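Local coordinates for protein extracellular invertase (Aspergillus kawachii, PDB 5XH8) that acts as a secreted beta-fructofuranosidase of glycoside hydrolase family 32, with high transfructosylation activity and probably making fructooligosaccharides such as 1-kestose, at residues A[37-42]-A[368-373]; A[315-320]-A[350-355]. All coordinates share one frame; numbering follows the deposited sequence.

Interaction 1 (A[37-42]-A[368-373]); sequences GQIGDP and GTLLLP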
ATOM      1  N   GLY A  37     -28.399  15.198   8.213  1.00 20.67           N
ATOM      2  CA  GLY A  37     -27.691  13.930   8.205  1.00 20.87           C
ATOM      3  C   GLY A  37     -26.733  13.771   9.388  1.00 20.70           C
ATOM      4  O   GLY A  37     -26.851  14.428  10.424  1.00 19.84           O
ATOM      5  N   GLN A  38     -25.774  12.882   9.224  1.00 21.42           N
ATOM      6  CA  GLN A  38     -24.987  12.372  10.352  1.00 21.27           C
ATOM      7  C   GLN A  38     -23.626  13.061  10.389  1.00 21.40           C
ATOM      8  O   GLN A  38     -23.015  13.330   9.337  1.00 20.46           O
ATOM      9  CB  GLN A  38     -24.816  10.846  10.209  1.00 21.49           C
ATOM     10  CG  GLN A  38     -24.202  10.136  11.415  1.00 21.90           C
ATOM     11  CD  GLN A  38     -22.700   9.971  11.330  1.00 22.97           C
ATOM     12  OE1 GLN A  38     -22.016  10.560  10.471  1.00 23.07           O
ATOM     13  NE2 GLN A  38     -22.167   9.152  12.212  1.00 23.61           N
ATOM     14  N   ILE A  39     -23.167  13.304  11.611  1.00 20.99           N
ATOM     15  CA  ILE A  39     -21.843  13.769  11.880  1.00 20.51           C
ATOM     16  C   ILE A  39     -21.111  12.735  12.700  1.00 20.23           C
ATOM     17  O   ILE A  39     -21.661  12.170  13.684  1.00 20.56           O
ATOM     18  CB  ILE A  39     -21.831  15.183  12.532  1.00 21.27           C
ATOM     19  CG1 ILE A  39     -20.380  15.709  12.605  1.00 21.14           C
ATOM     20  CG2 ILE A  39     -22.522  15.187  13.908  1.00 21.52           C
ATOM     21  CD1 ILE A  39     -20.234  17.143  13.066  1.00 21.55           C
ATOM     22  N   GLY A  40     -19.855  12.500  12.294  1.00 19.10           N
ATOM     23  CA  GLY A  40     -18.940  11.624  12.999  1.00 19.68           C
ATOM     24  C   GLY A  40     -17.785  12.435  13.585  1.00 20.48           C
ATOM     25  O   GLY A  40     -17.952  13.600  13.902  1.00 20.27           O
ATOM     26  N   ASP A  41     -16.616  11.805  13.690  1.00 20.62           N
ATOM     27  CA  ASP A  41     -15.423  12.398  14.330  1.00 20.98           C
ATOM     28  C   ASP A  41     -15.118  13.756  13.707  1.00 20.22           C
ATOM     29  O   ASP A  41     -15.078  13.856  12.463  1.00 20.68           O
ATOM     30  CB  ASP A  41     -14.165  11.556  14.083  1.00 21.11           C
ATOM     31  CG  ASP A  41     -14.238  10.148  14.628  1.00 22.35           C
ATOM     32  OD1 ASP A  41     -15.345   9.660  14.924  1.00 22.10           O
ATOM     33  OD2 ASP A  41     -13.156   9.507  14.717  1.00 21.32           O
ATOM     34  N   PRO A  42     -14.878  14.792  14.533  1.00 18.76           N
ATOM     35  CA  PRO A  42     -14.305  15.986  13.950  1.00 19.12           C
ATOM     36  C   PRO A  42     -12.847  15.689  13.524  1.00 19.73           C
ATOM     37  O   PRO A  42     -12.232  14.770  14.048  1.00 19.22           O
ATOM     38  CB  PRO A  42     -14.367  16.997  15.092  1.00 19.42           C
ATOM     39  CG  PRO A  42     -14.227  16.150  16.319  1.00 19.64           C
ATOM     40  CD  PRO A  42     -14.977  14.892  16.001  1.00 19.06           C
ATOM     41  N   GLY A 368     -26.220  13.356  15.643  1.00 22.17           N
ATOM     42  CA  GLY A 368     -25.005  13.849  16.230  1.00 22.70           C
ATOM     43  C   GLY A 368     -24.771  15.357  16.163  1.00 23.06           C
ATOM     44  O   GLY A 368     -25.400  16.098  15.383  1.00 21.61           O
ATOM     45  N   THR A 369     -23.815  15.789  16.974  1.00 21.57           N
ATOM     46  CA  THR A 369     -23.326  17.152  16.941  1.00 21.89           C
ATOM     47  C   THR A 369     -21.898  17.157  17.447  1.00 21.68           C
ATOM     48  O   THR A 369     -21.469  16.181  18.070  1.00 20.98           O
ATOM     49  CB  THR A 369     -24.196  18.074  17.819  1.00 21.74           C
ATOM     50  OG1 THR A 369     -23.808  19.436  17.639  1.00 21.54           O
ATOM     51  CG2 THR A 369     -24.077  17.710  19.289  1.00 22.54           C
ATOM     52  N   LEU A 370     -21.167  18.239  17.156  1.00 21.27           N
ATOM     53  CA  LEU A 370     -19.970  18.543  17.911  1.00 22.03           C
ATOM     54  C   LEU A 370     -20.402  19.360  19.112  1.00 22.80           C
ATOM     55  O   LEU A 370     -21.421  20.079  19.062  1.00 20.91           O
ATOM     56  CB  LEU A 370     -18.967  19.361  17.085  1.00 22.46           C
ATOM     57  CG  LEU A 370     -18.469  18.753  15.779  1.00 22.89           C
ATOM     58  CD1 LEU A 370     -17.262  19.527  15.248  1.00 24.74           C
ATOM     59  CD2 LEU A 370     -18.130  17.286  15.954  1.00 23.05           C
ATOM     60  N   LEU A 371     -19.627  19.262  20.182  1.00 21.69           N
ATOM     61  CA  LEU A 371     -19.822  20.145  21.337  1.00 23.33           C
ATOM     62  C   LEU A 371     -19.221  21.537  21.074  1.00 23.86           C
ATOM     63  O   LEU A 371     -18.579  21.784  20.032  1.00 22.62           O
ATOM     64  CB  LEU A 371     -19.239  19.493  22.583  1.00 23.82           C
ATOM     65  CG  LEU A 371     -19.845  18.118  22.896  1.00 24.24           C
ATOM     66  CD1 LEU A 371     -19.250  17.581  24.193  1.00 26.60           C
ATOM     67  CD2 LEU A 371     -21.361  18.192  22.997  1.00 25.44           C
ATOM     68  N   LEU A 372     -19.480  22.471  21.987  1.00 24.37           N
ATOM     69  CA  LEU A 372     -18.975  23.825  21.850  1.00 23.93           C
ATOM     70  C   LEU A 372     -17.424  23.788  21.766  1.00 22.67           C
ATOM     71  O   LEU A 372     -16.790  22.977  22.437  1.00 21.05           O
ATOM     72  CB  LEU A 372     -19.362  24.678  23.071  1.00 24.62           C
ATOM     73  CG  LEU A 372     -20.849  24.853  23.404  1.00 24.63           C
ATOM     74  CD1 LEU A 372     -20.961  25.460  24.794  1.00 25.22           C
ATOM     75  CD2 LEU A 372     -21.530  25.680  22.325  1.00 25.52           C
ATOM     76  N   PRO A 373     -16.824  24.662  20.948  1.00 21.96           N
ATOM     77  CA  PRO A 373     -15.366  24.701  20.927  1.00 22.30           C
ATOM     78  C   PRO A 373     -14.856  25.015  22.318  1.00 24.26           C
ATOM     79  O   PRO A 373     -15.432  25.894  22.993  1.00 25.76           O
ATOM     80  CB  PRO A 373     -15.051  25.856  19.969  1.00 21.47           C
ATOM     81  CG  PRO A 373     -16.301  26.682  19.915  1.00 22.90           C
ATOM     82  CD  PRO A 373     -17.422  25.699  20.094  1.00 22.17           C
TER
HETATM   83  O   HOH W   1     -25.874  16.214  12.600  1.00 21.35           O

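Interaction 2 (A[315-320]-A[350-355]); sequences GFSSYA and GDLFEQ. With NA (sodium ion), chain B.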
ATOM      1  N   GLY A 315     -19.197  12.693  29.270  1.00 26.26           N
ATOM      2  CA  GLY A 315     -20.365  12.123  28.584  1.00 25.28           C
ATOM      3  C   GLY A 315     -20.117  10.731  28.032  1.00 24.86           C
ATOM      4  O   GLY A 315     -19.046  10.454  27.452  1.00 24.23           O
ATOM      5  N   PHE A 316     -21.069   9.836  28.253  1.00 24.63           N
ATOM      6  CA  PHE A 316     -21.020   8.484  27.680  1.00 26.15           C
ATOM      7  C   PHE A 316     -20.848   8.570  26.138  1.00 26.00           C
ATOM      8  O   PHE A 316     -19.984   7.891  25.582  1.00 25.97           O
ATOM      9  CB  PHE A 316     -22.273   7.683  28.072  1.00 25.27           C
ATOM     10  CG  PHE A 316     -22.292   6.267  27.553  1.00 27.03           C
ATOM     11  CD1 PHE A 316     -22.728   5.988  26.239  1.00 28.23           C
ATOM     12  CD2 PHE A 316     -21.904   5.207  28.365  1.00 28.33           C
ATOM     13  CE1 PHE A 316     -22.763   4.697  25.757  1.00 27.43           C
ATOM     14  CE2 PHE A 316     -21.930   3.906  27.885  1.00 29.31           C
ATOM     15  CZ  PHE A 316     -22.372   3.651  26.587  1.00 29.15           C
ATOM     16  N   SER A 317     -21.606   9.467  25.506  1.00 25.04           N
ATOM     17  CA  SER A 317     -21.626   9.634  24.050  1.00 24.27           C
ATOM     18  C   SER A 317     -20.574  10.626  23.525  1.00 24.21           C
ATOM     19  O   SER A 317     -20.507  10.869  22.321  1.00 26.03           O
ATOM     20  CB  SER A 317     -23.043  10.045  23.601  1.00 24.58           C
ATOM     21  OG  SER A 317     -23.992   9.023  23.920  1.00 25.04           O
ATOM     22  N   SER A 318     -19.772  11.185  24.424  1.00 23.04           N
ATOM     23  CA  SER A 318     -18.714  12.119  24.100  1.00 24.52           C
ATOM     24  C   SER A 318     -17.445  11.382  23.741  1.00 24.54           C
ATOM     25  O   SER A 318     -17.040  10.502  24.487  1.00 23.55           O
ATOM     26  CB  SER A 318     -18.412  13.015  25.299  1.00 24.50           C
ATOM     27  OG  SER A 318     -19.536  13.780  25.645  1.00 25.70           O
ATOM     28  N   TYR A 319     -16.804  11.750  22.624  1.00 23.62           N
ATOM     29  CA  TYR A 319     -15.668  10.989  22.094  1.00 23.20           C
ATOM     30  C   TYR A 319     -14.921  11.724  20.979  1.00 23.05           C
ATOM     31  O   TYR A 319     -15.335  12.798  20.563  1.00 22.00           O
ATOM     32  CB  TYR A 319     -16.156   9.622  21.588  1.00 22.90           C
ATOM     33  CG  TYR A 319     -15.105   8.533  21.502  1.00 23.26           C
ATOM     34  CD1 TYR A 319     -14.377   8.139  22.640  1.00 23.27           C
ATOM     35  CD2 TYR A 319     -14.880   7.844  20.306  1.00 22.59           C
ATOM     36  CE1 TYR A 319     -13.450   7.128  22.574  1.00 23.42           C
ATOM     37  CE2 TYR A 319     -13.927   6.856  20.230  1.00 23.07           C
ATOM     38  CZ  TYR A 319     -13.218   6.486  21.370  1.00 23.70           C
ATOM     39  OH  TYR A 319     -12.241   5.508  21.324  1.00 24.88           O
ATOM     40  N   ALA A 320     -13.781  11.161  20.566  1.00 22.21           N
ATOM     41  CA  ALA A 320     -13.163  11.473  19.272  1.00 22.09           C
ATOM     42  C   ALA A 320     -12.761  12.911  19.112  1.00 22.24           C
ATOM     43  O   ALA A 320     -12.811  13.429  18.001  1.00 23.72           O
ATOM     44  CB  ALA A 320     -14.103  11.067  18.129  1.00 22.41           C
ATOM     45  N   GLY A 350     -24.837  10.825  18.241  1.00 22.71           N
ATOM     46  CA  GLY A 350     -26.291  10.958  18.369  1.00 24.52           C
ATOM     47  C   GLY A 350     -27.029   9.668  18.697  1.00 26.02           C
ATOM     48  O   GLY A 350     -28.196   9.728  19.081  1.00 26.46           O
ATOM     49  N   ASP A 351     -26.376   8.510  18.517  1.00 24.90           N
ATOM     50  CA  ASP A 351     -27.067   7.234  18.555  1.00 25.44           C
ATOM     51  C   ASP A 351     -26.281   6.149  19.304  1.00 25.72           C
ATOM     52  O   ASP A 351     -26.292   4.979  18.907  1.00 25.02           O
ATOM     53  CB  ASP A 351     -27.399   6.797  17.105  1.00 25.88           C
ATOM     54  CG  ASP A 351     -26.166   6.652  16.233  1.00 25.70           C
ATOM     55  OD1 ASP A 351     -25.031   6.776  16.747  1.00 24.67           O
ATOM     56  OD2 ASP A 351     -26.335   6.445  15.021  1.00 27.73           O
ATOM     57  N   LEU A 352     -25.602   6.544  20.379  1.00 26.20           N
ATOM     58  CA  LEU A 352     -24.837   5.608  21.200  1.00 27.62           C
ATOM     59  C   LEU A 352     -23.827   4.818  20.344  1.00 27.81           C
ATOM     60  O   LEU A 352     -23.708   3.591  20.450  1.00 27.21           O
ATOM     61  CB  LEU A 352     -25.777   4.661  21.977  1.00 28.80           C
ATOM     62  CG  LEU A 352     -26.735   5.334  22.970  1.00 29.03           C
ATOM     63  CD1 LEU A 352     -27.654   4.288  23.595  1.00 29.54           C
ATOM     64  CD2 LEU A 352     -25.961   6.075  24.040  1.00 29.71           C
ATOM     65  N   PHE A 353     -23.102   5.543  19.493  1.00 25.52           N
ATOM     66  CA  PHE A 353     -22.142   4.919  18.588  1.00 27.31           C
ATOM     67  C   PHE A 353     -22.796   3.803  17.769  1.00 27.44           C
ATOM     68  O   PHE A 353     -22.267   2.718  17.650  1.00 26.15           O
ATOM     69  CB  PHE A 353     -20.923   4.436  19.378  1.00 27.03           C
ATOM     70  CG  PHE A 353     -20.382   5.467  20.327  1.00 26.38           C
ATOM     71  CD1 PHE A 353     -19.520   6.462  19.870  1.00 24.91           C
ATOM     72  CD2 PHE A 353     -20.746   5.455  21.677  1.00 25.19           C
ATOM     73  CE1 PHE A 353     -19.031   7.413  20.746  1.00 25.80           C
ATOM     74  CE2 PHE A 353     -20.244   6.400  22.553  1.00 25.46           C
ATOM     75  CZ  PHE A 353     -19.381   7.374  22.093  1.00 25.36           C
ATOM     76  N   GLU A 354     -23.984   4.110  17.254  1.00 28.60           N
ATOM     77  CA  GLU A 354     -24.803   3.205  16.440  1.00 31.20           C
ATOM     78  C   GLU A 354     -25.322   1.987  17.193  1.00 31.73           C
ATOM     79  O   GLU A 354     -25.571   0.966  16.590  1.00 32.36           O
ATOM     80  CB  GLU A 354     -24.065   2.820  15.140  1.00 29.68           C
ATOM     81  CG  GLU A 354     -23.581   4.077  14.436  1.00 32.78           C
ATOM     82  CD  GLU A 354     -22.912   3.860  13.099  1.00 35.87           C
ATOM     83  OE1 GLU A 354     -22.920   2.739  12.587  1.00 36.98           O
ATOM     84  OE2 GLU A 354     -22.401   4.856  12.552  1.00 39.01           O
ATOM     85  N   GLN A 355     -25.516   2.114  18.501  1.00 33.12           N
ATOM     86  CA  GLN A 355     -26.154   1.058  19.309  1.00 34.01           C
ATOM     87  C   GLN A 355     -27.612   1.387  19.697  1.00 34.74           C
ATOM     88  O   GLN A 355     -28.312   0.523  20.207  1.00 36.92           O
ATOM     89  CB  GLN A 355     -25.323   0.790  20.573  1.00 34.39           C
ATOM     90  CG  GLN A 355     -23.926   0.231  20.317  1.00 37.07           C
ATOM     91  CD  GLN A 355     -23.955  -1.108  19.592  1.00 42.17           C
ATOM     92  OE1 GLN A 355     -23.254  -1.323  18.612  1.00 45.40           O
ATOM     93  NE2 GLN A 355     -24.792  -2.005  20.066  1.00 47.85           N
TER
HETATM   94 NA    NA B 701     -17.489   9.058  26.330  1.00 25.19          NA
HETATM   95  O   HOH W   2     -25.774   9.045  21.913  1.00 19.06           O
HETATM   96  O   HOH W   3     -15.983  10.018  27.958  1.00 26.76           O

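Interaction 1 (A[37-42]-A[368-373])
Ile39 holds CG1 anti to its backbone N, which sends that branch toward Leu370, and an extended chi2 (173°) carries CD1 on to the leucine, whose CG lies anti to its own carbonyl carbon. They meet where the first blade of the beta-propeller probably meets the last. The strands involved, 37-47 and 366-385, are parallel neighbours in one sheet. The two side chains cross at about a right angle, with Ile39 CD1 3.6 Å from Leu370 CD2. Farther along, Pro42 crosses the same leucine obliquely, with CB 3.8 Å from Leu370 CD1, while CG and CD are nearer to its CD2 methyl. Leu370 thus touches two residues of strand 37-47. The second branch of Ile39, CG2, faces the Gly368-Thr369 peptide, at a spacing that is doubtful; the backbone of Gly368 (phi 87°) itself favours glycine. Polar links lie around this apolar patch. Ile39 O accepts from Trp347 NE1, and one water lies 3.0 Å from Gly37 O and 2.8 Å from Gly368 O. Beyond the packing, Thr369 folds its hydroxyl onto the next residue, OG1 donating to Leu370 O at 2.9 Å from a position tilted 29° out of the carbonyl plane.

Interaction 2 (A[315-320]-A[350-355])
The turn that supplies most of the sodium ligands forms one side of this contact, in the five-bladed beta-propeller of the family; Phe353, from the loop after strand 341-348, meets the metal-binding turn with its ring. The turn at 315-318 directs Gly315 O and Ser318 O to the sodium ion, each at 2.4 Å, while Phe316 O lies farther off, at 2.9 Å. A water and His287 O complete the coordination, so main-chain oxygens dominate the shell. Phe316 O also faces the edge of the Phe353 ring, lying in its plane 3.4 Å from Phe353 CE2, where the electropositive rim of the aromatic probably suits the carbonyl. On the same rim, Tyr319 CB packs 3.7 Å from Phe353 CE1, and the two ring planes are turned 84° apart. His287 stacks on Phe353 and also meets Tyr319 edge-to-face, so a residue of the metal shell contacts both aromatics. Tyr319 OH is hydrogen-bonded to Glu248 OE1. Leu352 touches with its CD2 methyl, 3.5 Å from Ser317 OG and 3.9 Å from Phe316 CE1. Phe316 CG lies anti to its backbone N (chi1 -179°), which sets it nearer to Leu352, and the two side chains cross at about a right angle. A water bridges Ser317 OG and Leu352 N. Residues 352-354 all have positive phi, a tight left-handed path in which Gln355 N bonds to Leu352 O. An Asx motif braces this path: Asp351 OD1 accepts from Glu354 N at 2.9 Å, the donor approaching 71° out of the carboxylate plane.

Followed from the N terminus, the chain lays down strand 37-47 and runs through the rest of the propeller before returning as strand 366-385, so interaction 1 closes a loop of 325 intervening residues. Interaction 2 is nested inside that loop: only 29 residues separate 315-320 from 350-355, a span containing helix 331-336 and most of the antiparallel strand pair 318-326 and 341-348. The long closure joins strand 37-47 to strand 366-385; the short one ties the sodium turn to the loop that follows strand 341-348. The two contacts touch directly, with Pro42 CD 3.3 Å from Ala320 O, and Leu371 CD1 4.1 Å from Ser318 OG.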